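Local coordinates for ABC transporter periplasmic peptide-binding protein (Pseudoalteromonas, PDB 4QFL) that binds dipeptides in the periplasm, here Ala-Phe, and probably delivers them to an ABC transporter for uptake into the cell, at residues L60-I65 with Y232-V237; D245-P248 with T252-A255; N442-L447 with Q485-A490. One frame throughout, in Å; residues are numbered along the deposited sequence.

Contact 1 of 3, residues L60-I65 with Y232-V237; sequences LYDRLI and YWKHEV
Tyr232 and Trp233 close on the two oxygens of Asp62, a carboxylate between two loops of this family 5 periplasmic binding protein: one follows helix 50-60, the other joins strands 223-228 and 241-246. Along 232-237, Tyr232 comes first. Its CG stands anti to the backbone N (chi1 -174°), and the phenol presents its edge to Asp62, ring and carboxylate nearly coplanar at 12°. Tyr232 OH donates to Asp62 OD1 at 2.6 Å, and OD1 receives it on its syn lone pair, the side of the other oxygen.

Trp233 arrives differently. Its NE1 lies 2.9 Å from Asp62 OD2 in a nearly straight bond, with the oxygen in the indole plane. NE1 stands 68° out of the carboxylate plane, whereas the phenol uses a syn lone pair, so the two donors grip the acid from different directions and should restrain its rotation. OD2 also bonds to Thr210 OG1, a second partner for this oxygen of the buried acid.

Lys234 follows, its chain bent at chi3 and chi4. The bend brings NZ within 3.2 Å of Tyr232 OH, to which it donates, but leaves a long 3.9 Å ion pair with Asp62 OD1; its stronger partner is Glu77. Such positive charge nearby would probably stabilise the carboxylate as an anion. The backbone N of the same Lys234 lies 3.8 Å above the Tyr232 ring plane, over its centre.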
ATOM      1  N   LEU A  60       0.166  12.016 -11.514  1.00 16.98           N
ATOM      2  CA  LEU A  60       0.811  13.320 -11.425  1.00 16.57           C
ATOM      3  C   LEU A  60       2.317  13.249 -11.466  1.00 17.69           C
ATOM      4  O   LEU A  60       2.971  14.259 -11.703  1.00 18.10           O
ATOM      5  CB  LEU A  60       0.399  14.031 -10.140  1.00 16.87           C
ATOM      6  CG  LEU A  60      -1.064  14.403  -9.987  1.00 18.37           C
ATOM      7  CD1 LEU A  60      -1.308  14.828  -8.565  1.00 18.92           C
ATOM      8  CD2 LEU A  60      -1.414  15.520 -10.948  1.00 17.90           C
ATOM      9  N   TYR A  61       2.873  12.068 -11.209  1.00 15.92           N
ATOM     10  CA  TYR A  61       4.310  11.942 -10.957  1.00 18.03           C
ATOM     11  C   TYR A  61       5.011  10.848 -11.767  1.00 17.97           C
ATOM     12  O   TYR A  61       4.362  10.027 -12.404  1.00 17.76           O
ATOM     13  CB  TYR A  61       4.554  11.647  -9.474  1.00 17.34           C
ATOM     14  CG  TYR A  61       4.076  12.706  -8.517  1.00 18.20           C
ATOM     15  CD1 TYR A  61       4.772  13.900  -8.367  1.00 17.16           C
ATOM     16  CD2 TYR A  61       2.935  12.503  -7.734  1.00 19.06           C
ATOM     17  CE1 TYR A  61       4.338  14.880  -7.468  1.00 19.25           C
ATOM     18  CE2 TYR A  61       2.493  13.476  -6.835  1.00 18.38           C
ATOM     19  CZ  TYR A  61       3.202  14.659  -6.707  1.00 16.93           C
ATOM     20  OH  TYR A  61       2.765  15.623  -5.828  1.00 18.09           O
ATOM     21  N   ASP A  62       6.343  10.851 -11.722  1.00 13.99           N
ATOM     22  CA  ASP A  62       7.145   9.712 -12.154  1.00 19.37           C
ATOM     23  C   ASP A  62       8.166   9.394 -11.078  1.00 18.26           C
ATOM     24  O   ASP A  62       8.540  10.266 -10.303  1.00 17.25           O
ATOM     25  CB  ASP A  62       7.908  10.010 -13.447  1.00 17.73           C
ATOM     26  CG  ASP A  62       7.000  10.364 -14.609  1.00 18.09           C
ATOM     27  OD1 ASP A  62       6.390   9.445 -15.189  1.00 18.95           O
ATOM     28  OD2 ASP A  62       6.933  11.558 -14.967  1.00 20.10           O
ATOM     29  N   ARG A  63       8.623   8.146 -11.054  1.00 20.18           N
ATOM     30  CA  ARG A  63       9.697   7.718 -10.171  1.00 18.58           C
ATOM     31  C   ARG A  63      10.988   7.704 -10.960  1.00 17.56           C
ATOM     32  O   ARG A  63      10.996   7.957 -12.163  1.00 19.45           O
ATOM     33  CB  ARG A  63       9.432   6.309  -9.642  1.00 17.50           C
ATOM     34  CG  ARG A  63       8.176   6.178  -8.787  1.00 18.42           C
ATOM     35  CD  ARG A  63       7.640   4.736  -8.816  1.00 17.51           C
ATOM     36  NE  ARG A  63       7.092   4.412 -10.129  1.00 18.68           N
ATOM     37  CZ  ARG A  63       6.575   3.236 -10.467  1.00 19.48           C
ATOM     38  NH1 ARG A  63       6.525   2.248  -9.581  1.00 21.03           N
ATOM     39  NH2 ARG A  63       6.105   3.048 -11.695  1.00 24.00           N
ATOM     40  N   LEU A  64      12.081   7.407 -10.272  1.00 18.21           N
ATOM     41  CA  LEU A  64      13.358   7.177 -10.920  1.00 19.84           C
ATOM     42  C   LEU A  64      13.307   5.904 -11.761  1.00 17.99           C
ATOM     43  O   LEU A  64      13.779   5.860 -12.893  1.00 20.03           O
ATOM     44  CB  LEU A  64      14.451   7.040  -9.856  1.00 18.59           C
ATOM     45  CG  LEU A  64      14.737   8.329  -9.090  1.00 19.14           C
ATOM     46  CD1 LEU A  64      15.732   8.073  -7.969  1.00 20.73           C
ATOM     47  CD2 LEU A  64      15.251   9.381 -10.052  1.00 18.19           C
ATOM     48  N   ILE A  65      12.737   4.861 -11.175  1.00 18.83           N
ATOM     49  CA  ILE A  65      12.653   3.556 -11.800  1.00 17.21           C
ATOM     50  C   ILE A  65      11.343   2.895 -11.419  1.00 19.80           C
ATOM     51  O   ILE A  65      10.653   3.323 -10.476  1.00 18.08           O
ATOM     52  CB  ILE A  65      13.768   2.630 -11.333  1.00 14.60           C
ATOM     53  CG1 ILE A  65      13.848   2.633  -9.807  1.00 16.74           C
ATOM     54  CG2 ILE A  65      15.078   3.051 -11.923  1.00 19.60           C
ATOM     55  CD1 ILE A  65      14.698   1.534  -9.245  1.00 18.21           C
ATOM     56  N   TYR A 232       4.359  15.976 -21.549  1.00 23.71           N
ATOM     57  CA  TYR A 232       4.819  14.764 -20.877  1.00 20.77           C
ATOM     58  C   TYR A 232       5.942  14.045 -21.636  1.00 21.85           C
ATOM     59  O   TYR A 232       5.823  13.751 -22.818  1.00 23.98           O
ATOM     60  CB  TYR A 232       3.646  13.816 -20.605  1.00 21.63           C
ATOM     61  CG  TYR A 232       4.046  12.621 -19.776  1.00 19.96           C
ATOM     62  CD1 TYR A 232       4.708  12.790 -18.574  1.00 18.79           C
ATOM     63  CD2 TYR A 232       3.767  11.332 -20.194  1.00 20.89           C
ATOM     64  CE1 TYR A 232       5.090  11.714 -17.813  1.00 19.46           C
ATOM     65  CE2 TYR A 232       4.141  10.238 -19.431  1.00 22.27           C
ATOM     66  CZ  TYR A 232       4.806  10.441 -18.241  1.00 20.71           C
ATOM     67  OH  TYR A 232       5.187   9.377 -17.460  1.00 20.55           O
ATOM     68  N   TRP A 233       7.024  13.739 -20.939  1.00 22.48           N
ATOM     69  CA  TRP A 233       8.214  13.228 -21.593  1.00 21.62           C
ATOM     70  C   TRP A 233       8.022  11.856 -22.192  1.00 21.43           C
ATOM     71  O   TRP A 233       8.505  11.585 -23.284  1.00 23.22           O
ATOM     72  CB  TRP A 233       9.371  13.167 -20.610  1.00 18.56           C
ATOM     73  CG  TRP A 233       9.111  12.262 -19.442  1.00 22.48           C
ATOM     74  CD1 TRP A 233       8.449  12.588 -18.292  1.00 20.66           C
ATOM     75  CD2 TRP A 233       9.513  10.893 -19.295  1.00 20.78           C
ATOM     76  NE1 TRP A 233       8.413  11.508 -17.444  1.00 22.01           N
ATOM     77  CE2 TRP A 233       9.062  10.456 -18.032  1.00 20.34           C
ATOM     78  CE3 TRP A 233      10.215   9.995 -20.104  1.00 23.84           C
ATOM     79  CZ2 TRP A 233       9.285   9.169 -17.559  1.00 21.51           C
ATOM     80  CZ3 TRP A 233      10.435   8.711 -19.630  1.00 25.06           C
ATOM     81  CH2 TRP A 233       9.975   8.313 -18.366  1.00 22.56           C
ATOM     82  N   LYS A 234       7.346  10.975 -21.469  1.00 23.22           N
ATOM     83  CA  LYS A 234       7.361   9.567 -21.824  1.00 21.70           C
ATOM     84  C   LYS A 234       6.538   9.271 -23.069  1.00 25.73           C
ATOM     85  O   LYS A 234       7.001   8.571 -23.972  1.00 28.09           O
ATOM     86  CB  LYS A 234       6.894   8.699 -20.662  1.00 22.13           C
ATOM     87  CG  LYS A 234       6.891   7.231 -20.986  1.00 24.96           C
ATOM     88  CD  LYS A 234       5.892   6.474 -20.125  1.00 27.06           C
ATOM     89  CE  LYS A 234       6.552   5.923 -18.898  1.00 25.39           C
ATOM     90  NZ  LYS A 234       7.273   6.993 -18.156  1.00 32.86           N
ATOM     91  N   HIS A 235       5.317   9.792 -23.118  1.00 23.97           N
ATOM     92  CA  HIS A 235       4.456   9.558 -24.269  1.00 25.50           C
ATOM     93  C   HIS A 235       3.426  10.656 -24.450  1.00 24.87           C
ATOM     94  O   HIS A 235       3.259  11.508 -23.592  1.00 25.41           O
ATOM     95  CB  HIS A 235       3.778   8.176 -24.197  1.00 27.75           C
ATOM     96  CG  HIS A 235       2.929   7.959 -22.978  1.00 27.09           C
ATOM     97  ND1 HIS A 235       1.616   8.373 -22.897  1.00 29.37           N
ATOM     98  CD2 HIS A 235       3.197   7.333 -21.807  1.00 26.44           C
ATOM     99  CE1 HIS A 235       1.119   8.033 -21.721  1.00 24.85           C
ATOM    100  NE2 HIS A 235       2.057   7.399 -21.043  1.00 25.46           N
ATOM    101  N   GLU A 236       2.753  10.639 -25.594  1.00 26.21           N
ATOM    102  CA  GLU A 236       1.667  11.563 -25.843  1.00 24.35           C
ATOM    103  C   GLU A 236       0.459  11.068 -25.066  1.00 23.42           C
ATOM    104  O   GLU A 236      -0.070  10.007 -25.352  1.00 26.06           O
ATOM    105  CB  GLU A 236       1.349  11.615 -27.338  1.00 26.30           C
ATOM    106  CG  GLU A 236       0.309  12.651 -27.698  1.00 25.97           C
ATOM    107  CD  GLU A 236       0.788  14.067 -27.432  1.00 33.08           C
ATOM    108  OE1 GLU A 236       1.984  14.350 -27.675  1.00 36.49           O
ATOM    109  OE2 GLU A 236      -0.026  14.897 -26.974  1.00 35.05           O
ATOM    110  N   VAL A 237       0.037  11.832 -24.068  1.00 26.90           N
ATOM    111  CA  VAL A 237      -1.104  11.453 -23.239  1.00 25.05           C
ATOM    112  C   VAL A 237      -2.426  11.508 -24.007  1.00 26.17           C
ATOM    113  O   VAL A 237      -2.731  12.491 -24.675  1.00 25.50           O
ATOM    114  CB  VAL A 237      -1.186  12.343 -21.988  1.00 23.38           C
ATOM    115  CG1 VAL A 237      -2.389  11.967 -21.136  1.00 25.59           C
ATOM    116  CG2 VAL A 237       0.101  12.227 -21.191  1.00 22.78           C
TER
HETATM  117  O   HOH W   1       6.709   6.972 -14.792  1.00 23.90           O

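Contact 2 of 3, residues D245-P248 with T252-A255; sequences DITP and TRIA
Arg253 reaches back from helix 250-258 to Thr247 and Pro248, so that an arginine of the helix spans the carbonyls of the strand-to-helix turn that precedes it. In this dipeptide-binding protein its side chain lies about 12 Å from the bound phenylalanine. From CB the side chain sets out beside the backbone N, CG anti to the carbonyl carbon (chi1 -63°). CG packs 3.8 Å from Thr247 CB, and it also lies close to the carbonyl oxygen of Thr247. CD follows along that same oxygen, at 3.2 Å from Thr247 O. The chain then bends at chi3, which brings the guanidinium round to the carbonyl. At the tip, NH1 donates to Thr247 O at 3.0 Å with an N-H...O angle of 165°. The acceptor is in the guanidinium plane and the donor in the carbonyl plane, as expected for a well-formed bond. NH1 also meets Pro248 O at 3.0 Å, but the angle of 127° marks that bond as weak. One nitrogen thus bridges two successive carbonyls.

Alongside, the methyl groups of two threonines meet: Thr247 CG2 and Thr252 CG2 are 3.5 Å apart, tighter than usual for carbons, while the two side chains cross at about a right angle. Their hydroxyls have other partners, Lys256 for Thr247 and Asn249 for Thr252.

NE bonds to Ala266 O at the end of strand 264-266 and NH2 to His267 O just after it. Arg253 also touches Cys34, so its side chain joins the helix to the turn after strand 241-246, to strand 30-35 and to the end of strand 264-266.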
ATOM      1  N   ASP A 245     -14.392  10.522  -8.926  1.00 20.63           N
ATOM      2  CA  ASP A 245     -15.630  10.740  -8.203  1.00 18.65           C
ATOM      3  C   ASP A 245     -15.505  10.001  -6.884  1.00 18.72           C
ATOM      4  O   ASP A 245     -15.532   8.779  -6.852  1.00 19.69           O
ATOM      5  CB  ASP A 245     -16.797  10.185  -9.024  1.00 22.17           C
ATOM      6  CG  ASP A 245     -18.136  10.355  -8.342  1.00 21.98           C
ATOM      7  OD1 ASP A 245     -18.158  10.563  -7.119  1.00 22.97           O
ATOM      8  OD2 ASP A 245     -19.175  10.266  -9.033  1.00 25.72           O
ATOM      9  N   ILE A 246     -15.331  10.741  -5.800  1.00 18.34           N
ATOM     10  CA  ILE A 246     -15.141  10.117  -4.497  1.00 16.53           C
ATOM     11  C   ILE A 246     -16.445   9.546  -3.958  1.00 17.11           C
ATOM     12  O   ILE A 246     -17.333  10.282  -3.535  1.00 16.10           O
ATOM     13  CB  ILE A 246     -14.583  11.106  -3.497  1.00 17.09           C
ATOM     14  CG1 ILE A 246     -13.321  11.751  -4.064  1.00 21.41           C
ATOM     15  CG2 ILE A 246     -14.294  10.412  -2.185  1.00 18.29           C
ATOM     16  CD1 ILE A 246     -12.260  10.775  -4.412  1.00 18.50           C
ATOM     17  N   THR A 247     -16.556   8.227  -3.977  1.00 17.16           N
ATOM     18  CA  THR A 247     -17.793   7.550  -3.609  1.00 18.63           C
ATOM     19  C   THR A 247     -17.462   6.340  -2.742  1.00 20.00           C
ATOM     20  O   THR A 247     -17.213   5.250  -3.259  1.00 19.11           O
ATOM     21  CB  THR A 247     -18.534   7.048  -4.855  1.00 18.62           C
ATOM     22  OG1 THR A 247     -18.634   8.102  -5.816  1.00 19.00           O
ATOM     23  CG2 THR A 247     -19.922   6.575  -4.492  1.00 20.18           C
ATOM     24  N   PRO A 248     -17.464   6.524  -1.414  1.00 21.07           N
ATOM     25  CA  PRO A 248     -17.038   5.464  -0.496  1.00 18.33           C
ATOM     26  C   PRO A 248     -17.922   4.219  -0.511  1.00 18.21           C
ATOM     27  O   PRO A 248     -17.441   3.119  -0.261  1.00 20.13           O
ATOM     28  CB  PRO A 248     -17.110   6.139   0.868  1.00 19.84           C
ATOM     29  CG  PRO A 248     -16.997   7.594   0.572  1.00 21.60           C
ATOM     30  CD  PRO A 248     -17.716   7.793  -0.713  1.00 19.38           C
ATOM     31  N   THR A 252     -22.857   1.925  -4.451  1.00 16.22           N
ATOM     32  CA  THR A 252     -23.071   3.159  -5.194  1.00 17.48           C
ATOM     33  C   THR A 252     -22.095   3.278  -6.370  1.00 15.90           C
ATOM     34  O   THR A 252     -22.440   3.814  -7.423  1.00 17.06           O
ATOM     35  CB  THR A 252     -22.940   4.395  -4.280  1.00 19.25           C
ATOM     36  OG1 THR A 252     -23.862   4.276  -3.197  1.00 19.49           O
ATOM     37  CG2 THR A 252     -23.237   5.682  -5.039  1.00 19.73           C
ATOM     38  N   ARG A 253     -20.871   2.788  -6.190  1.00 18.03           N
ATOM     39  CA  ARG A 253     -19.904   2.792  -7.286  1.00 15.99           C
ATOM     40  C   ARG A 253     -20.386   1.855  -8.372  1.00 15.76           C
ATOM     41  O   ARG A 253     -20.261   2.148  -9.551  1.00 16.93           O
ATOM     42  CB  ARG A 253     -18.507   2.412  -6.801  1.00 17.02           C
ATOM     43  CG  ARG A 253     -17.928   3.404  -5.773  1.00 15.82           C
ATOM     44  CD  ARG A 253     -16.405   3.301  -5.672  1.00 18.71           C
ATOM     45  NE  ARG A 253     -15.969   1.979  -5.235  1.00 18.89           N
ATOM     46  CZ  ARG A 253     -16.032   1.551  -3.977  1.00 16.07           C
ATOM     47  NH1 ARG A 253     -16.506   2.341  -3.027  1.00 14.94           N
ATOM     48  NH2 ARG A 253     -15.614   0.333  -3.673  1.00 18.52           N
ATOM     49  N   ILE A 254     -20.986   0.741  -7.969  1.00 15.39           N
ATOM     50  CA  ILE A 254     -21.609  -0.166  -8.921  1.00 17.33           C
ATOM     51  C   ILE A 254     -22.747   0.549  -9.644  1.00 17.57           C
ATOM     52  O   ILE A 254     -22.827   0.525 -10.869  1.00 16.77           O
ATOM     53  CB  ILE A 254     -22.181  -1.426  -8.230  1.00 18.04           C
ATOM     54  CG1 ILE A 254     -21.076  -2.197  -7.522  1.00 16.96           C
ATOM     55  CG2 ILE A 254     -22.881  -2.341  -9.254  1.00 17.40           C
ATOM     56  CD1 ILE A 254     -20.126  -2.849  -8.449  1.00 17.86           C
ATOM     57  N   ALA A 255     -23.627   1.180  -8.874  1.00 16.50           N
ATOM     58  CA  ALA A 255     -24.747   1.909  -9.440  1.00 17.22           C
ATOM     59  C   ALA A 255     -24.269   2.936 -10.468  1.00 17.77           C
ATOM     60  O   ALA A 255     -24.872   3.090 -11.534  1.00 18.09           O
ATOM     61  CB  ALA A 255     -25.545   2.581  -8.339  1.00 16.36           C
TER

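Contact 3 of 3, residues N442-L447 with Q485-A490; sequences NFFSPL and QYYDAA
Phe444 and Tyr487 lie with their ring planes only 10° apart, yet this is not a full stack: the centroids are 5.4 Å apart and the rings are slid apart until they barely overlap. The contact is apolar packing of the loop leading into the short, weakly bonded helix 445-448 against the long helix 480-497 of this periplasmic binding protein. The side chain of Phe444 is about 13 Å from the bound alanine and about 13 Å from the bound phenylalanine. No hydrogen bond crosses between the segments.

The offset shows in which atoms touch. One flank of the Phe444 ring, CD2 and CE2, meets one flank of the Tyr487 ring, CD1 and CE1, the nearest pair being Phe444 CE2 and Tyr487 CD1 at 3.7 Å. Both side chains leave the backbone with CG anti to the carbonyl carbon (chi1 -66° for Phe444, -70° for Tyr487), but the CB of Phe444 points at the helix, whereas Tyr487 gets there through its ring. The phenol oxygen takes no part in the pairing; it bonds to Arg483 NH2 one turn back along the helix.

On its other flank Phe444 is met by Ala490, whose CB points toward it. Gln491 and Ile494, farther along helix 480-497, and Leu471 of helix 465-475 also touch Phe444 in this buried place. Across the Ala490 flank the approach is oblique, and Phe444 CE1 sits 3.9 Å from Ala490 CB.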
ATOM      1  N   ASN A 442       8.858  -6.526   1.386  1.00 18.39           N
ATOM      2  CA  ASN A 442       7.710  -5.617   1.383  1.00 17.34           C
ATOM      3  C   ASN A 442       6.518  -6.138   2.204  1.00 17.50           C
ATOM      4  O   ASN A 442       5.641  -5.368   2.604  1.00 17.04           O
ATOM      5  CB  ASN A 442       7.299  -5.269  -0.060  1.00 16.65           C
ATOM      6  CG  ASN A 442       6.262  -4.145  -0.125  1.00 16.11           C
ATOM      7  OD1 ASN A 442       6.567  -2.975   0.123  1.00 17.72           O
ATOM      8  ND2 ASN A 442       5.042  -4.497  -0.476  1.00 13.23           N
ATOM      9  N   PHE A 443       6.503  -7.440   2.484  1.00 16.19           N
ATOM     10  CA  PHE A 443       5.470  -8.028   3.335  1.00 16.05           C
ATOM     11  C   PHE A 443       5.897  -8.046   4.798  1.00 18.16           C
ATOM     12  O   PHE A 443       5.126  -8.452   5.662  1.00 19.64           O
ATOM     13  CB  PHE A 443       5.151  -9.463   2.900  1.00 16.74           C
ATOM     14  CG  PHE A 443       4.152  -9.554   1.783  1.00 16.24           C
ATOM     15  CD1 PHE A 443       2.788  -9.469   2.047  1.00 18.10           C
ATOM     16  CD2 PHE A 443       4.570  -9.715   0.472  1.00 15.04           C
ATOM     17  CE1 PHE A 443       1.854  -9.542   1.031  1.00 15.59           C
ATOM     18  CE2 PHE A 443       3.650  -9.793  -0.548  1.00 15.85           C
ATOM     19  CZ  PHE A 443       2.287  -9.705  -0.271  1.00 14.80           C
ATOM     20  N   PHE A 444       7.123  -7.618   5.073  1.00 14.92           N
ATOM     21  CA  PHE A 444       7.670  -7.760   6.416  1.00 16.40           C
ATOM     22  C   PHE A 444       8.047  -6.432   7.022  1.00 16.96           C
ATOM     23  O   PHE A 444       7.462  -6.005   8.010  1.00 16.84           O
ATOM     24  CB  PHE A 444       8.870  -8.695   6.396  1.00 15.01           C
ATOM     25  CG  PHE A 444       8.517 -10.112   6.043  1.00 16.77           C
ATOM     26  CD1 PHE A 444       7.878 -10.936   6.968  1.00 20.57           C
ATOM     27  CD2 PHE A 444       8.808 -10.617   4.796  1.00 17.17           C
ATOM     28  CE1 PHE A 444       7.555 -12.246   6.653  1.00 16.67           C
ATOM     29  CE2 PHE A 444       8.490 -11.928   4.469  1.00 16.46           C
ATOM     30  CZ  PHE A 444       7.861 -12.742   5.397  1.00 20.57           C
ATOM     31  N   SER A 445       9.023  -5.769   6.421  1.00 17.10           N
ATOM     32  CA  SER A 445       9.506  -4.516   6.977  1.00 18.86           C
ATOM     33  C   SER A 445       8.437  -3.414   7.138  1.00 18.46           C
ATOM     34  O   SER A 445       8.410  -2.745   8.167  1.00 20.63           O
ATOM     35  CB  SER A 445      10.742  -4.028   6.222  1.00 16.23           C
ATOM     36  OG  SER A 445      11.872  -4.805   6.595  1.00 17.81           O
ATOM     37  N   PRO A 446       7.539  -3.229   6.146  1.00 17.34           N
ATOM     38  CA  PRO A 446       6.535  -2.164   6.312  1.00 16.24           C
ATOM     39  C   PRO A 446       5.366  -2.551   7.212  1.00 19.26           C
ATOM     40  O   PRO A 446       4.452  -1.743   7.389  1.00 22.51           O
ATOM     41  CB  PRO A 446       5.993  -1.944   4.891  1.00 16.31           C
ATOM     42  CG  PRO A 446       6.905  -2.712   3.970  1.00 18.33           C
ATOM     43  CD  PRO A 446       7.501  -3.820   4.799  1.00 18.65           C
ATOM     44  N   LEU A 447       5.380  -3.760   7.763  1.00 16.97           N
ATOM     45  CA  LEU A 447       4.206  -4.284   8.440  1.00 19.08           C
ATOM     46  C   LEU A 447       4.476  -4.636   9.871  1.00 18.88           C
ATOM     47  O   LEU A 447       3.814  -4.133  10.770  1.00 21.68           O
ATOM     48  CB  LEU A 447       3.739  -5.556   7.750  1.00 20.07           C
ATOM     49  CG  LEU A 447       2.409  -5.506   7.020  1.00 21.18           C
ATOM     50  CD1 LEU A 447       2.422  -4.371   6.016  1.00 22.53           C
ATOM     51  CD2 LEU A 447       2.150  -6.834   6.351  1.00 19.56           C
ATOM     52  N   GLN A 485      16.019 -18.292   3.238  1.00 22.92           N
ATOM     53  CA  GLN A 485      16.231 -18.951   4.527  1.00 23.82           C
ATOM     54  C   GLN A 485      15.712 -18.087   5.658  1.00 19.36           C
ATOM     55  O   GLN A 485      14.988 -18.541   6.543  1.00 19.73           O
ATOM     56  CB  GLN A 485      17.713 -19.207   4.760  1.00 23.46           C
ATOM     57  CG  GLN A 485      18.229 -20.445   4.082  1.00 31.13           C
ATOM     58  CD  GLN A 485      19.667 -20.705   4.432  1.00 33.82           C
ATOM     59  OE1 GLN A 485      20.481 -19.779   4.466  1.00 36.87           O
ATOM     60  NE2 GLN A 485      19.991 -21.962   4.724  1.00 38.79           N
ATOM     61  N   TYR A 486      16.094 -16.822   5.622  1.00 18.98           N
ATOM     62  CA  TYR A 486      15.621 -15.885   6.621  1.00 18.76           C
ATOM     63  C   TYR A 486      14.123 -15.632   6.481  1.00 19.02           C
ATOM     64  O   TYR A 486      13.401 -15.610   7.474  1.00 17.06           O
ATOM     65  CB  TYR A 486      16.438 -14.590   6.564  1.00 20.24           C
ATOM     66  CG  TYR A 486      17.870 -14.833   6.962  1.00 18.92           C
ATOM     67  CD1 TYR A 486      18.172 -15.345   8.218  1.00 21.11           C
ATOM     68  CD2 TYR A 486      18.919 -14.581   6.091  1.00 21.10           C
ATOM     69  CE1 TYR A 486      19.482 -15.591   8.600  1.00 24.60           C
ATOM     70  CE2 TYR A 486      20.242 -14.826   6.470  1.00 22.82           C
ATOM     71  CZ  TYR A 486      20.511 -15.331   7.728  1.00 22.42           C
ATOM     72  OH  TYR A 486      21.806 -15.588   8.129  1.00 30.74           O
ATOM     73  N   TYR A 487      13.653 -15.467   5.250  1.00 19.35           N
ATOM     74  CA  TYR A 487      12.222 -15.292   5.037  1.00 19.27           C
ATOM     75  C   TYR A 487      11.449 -16.531   5.453  1.00 19.89           C
ATOM     76  O   TYR A 487      10.326 -16.424   5.926  1.00 18.83           O
ATOM     77  CB  TYR A 487      11.911 -14.873   3.599  1.00 16.91           C
ATOM     78  CG  TYR A 487      12.378 -13.473   3.332  1.00 17.65           C
ATOM     79  CD1 TYR A 487      12.120 -12.458   4.248  1.00 19.23           C
ATOM     80  CD2 TYR A 487      13.114 -13.160   2.196  1.00 20.33           C
ATOM     81  CE1 TYR A 487      12.567 -11.171   4.033  1.00 19.97           C
ATOM     82  CE2 TYR A 487      13.562 -11.869   1.966  1.00 17.41           C
ATOM     83  CZ  TYR A 487      13.289 -10.880   2.892  1.00 18.32           C
ATOM     84  OH  TYR A 487      13.733  -9.592   2.678  1.00 22.50           O
ATOM     85  N   ASP A 488      12.051 -17.708   5.296  1.00 18.12           N
ATOM     86  CA  ASP A 488      11.429 -18.919   5.818  1.00 19.60           C
ATOM     87  C   ASP A 488      11.255 -18.828   7.330  1.00 19.11           C
ATOM     88  O   ASP A 488      10.185 -19.121   7.868  1.00 18.96           O
ATOM     89  CB  ASP A 488      12.261 -20.160   5.479  1.00 21.39           C
ATOM     90  CG  ASP A 488      12.153 -20.557   4.026  1.00 24.98           C
ATOM     91  OD1 ASP A 488      11.218 -20.089   3.361  1.00 25.74           O
ATOM     92  OD2 ASP A 488      12.996 -21.344   3.546  1.00 26.35           O
ATOM     93  N   ALA A 489      12.321 -18.437   8.017  1.00 17.69           N
ATOM     94  CA  ALA A 489      12.279 -18.395   9.466  1.00 18.13           C
ATOM     95  C   ALA A 489      11.265 -17.340   9.899  1.00 19.40           C
ATOM     96  O   ALA A 489      10.590 -17.490  10.922  1.00 19.62           O
ATOM     97  CB  ALA A 489      13.672 -18.097  10.033  1.00 18.92           C
ATOM     98  N   ALA A 490      11.154 -16.277   9.104  1.00 18.20           N
ATOM     99  CA  ALA A 490      10.253 -15.180   9.426  1.00 17.03           C
ATOM    100  C   ALA A 490       8.797 -15.616   9.329  1.00 18.56           C
ATOM    101  O   ALA A 490       7.970 -15.273  10.181  1.00 18.43           O
ATOM    102  CB  ALA A 490      10.511 -13.996   8.515  1.00 17.43           C
TER

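Overall arrangement
The contacts follow one another along the chain and touch nowhere, their centres 28 to 36 Å apart. Contact 3 is the buried one, with all its touching residues enclosed, and it is wholly apolar. Contacts 1 and 2 are partly buried and mainly polar, but differ in kind: contact 1 joins two loops 167 residues apart through a carboxylate and its donors, whereas contact 2 holds a helix to the turn just before it through an arginine and main-chain carbonyls, with two threonine methyls packed there too. They sit at the two ends of strand 241-246: contact 1 uses the loop before it, contact 2 the turn after. Contacts 2 and 3 lie on opposite sides of the chain's centre.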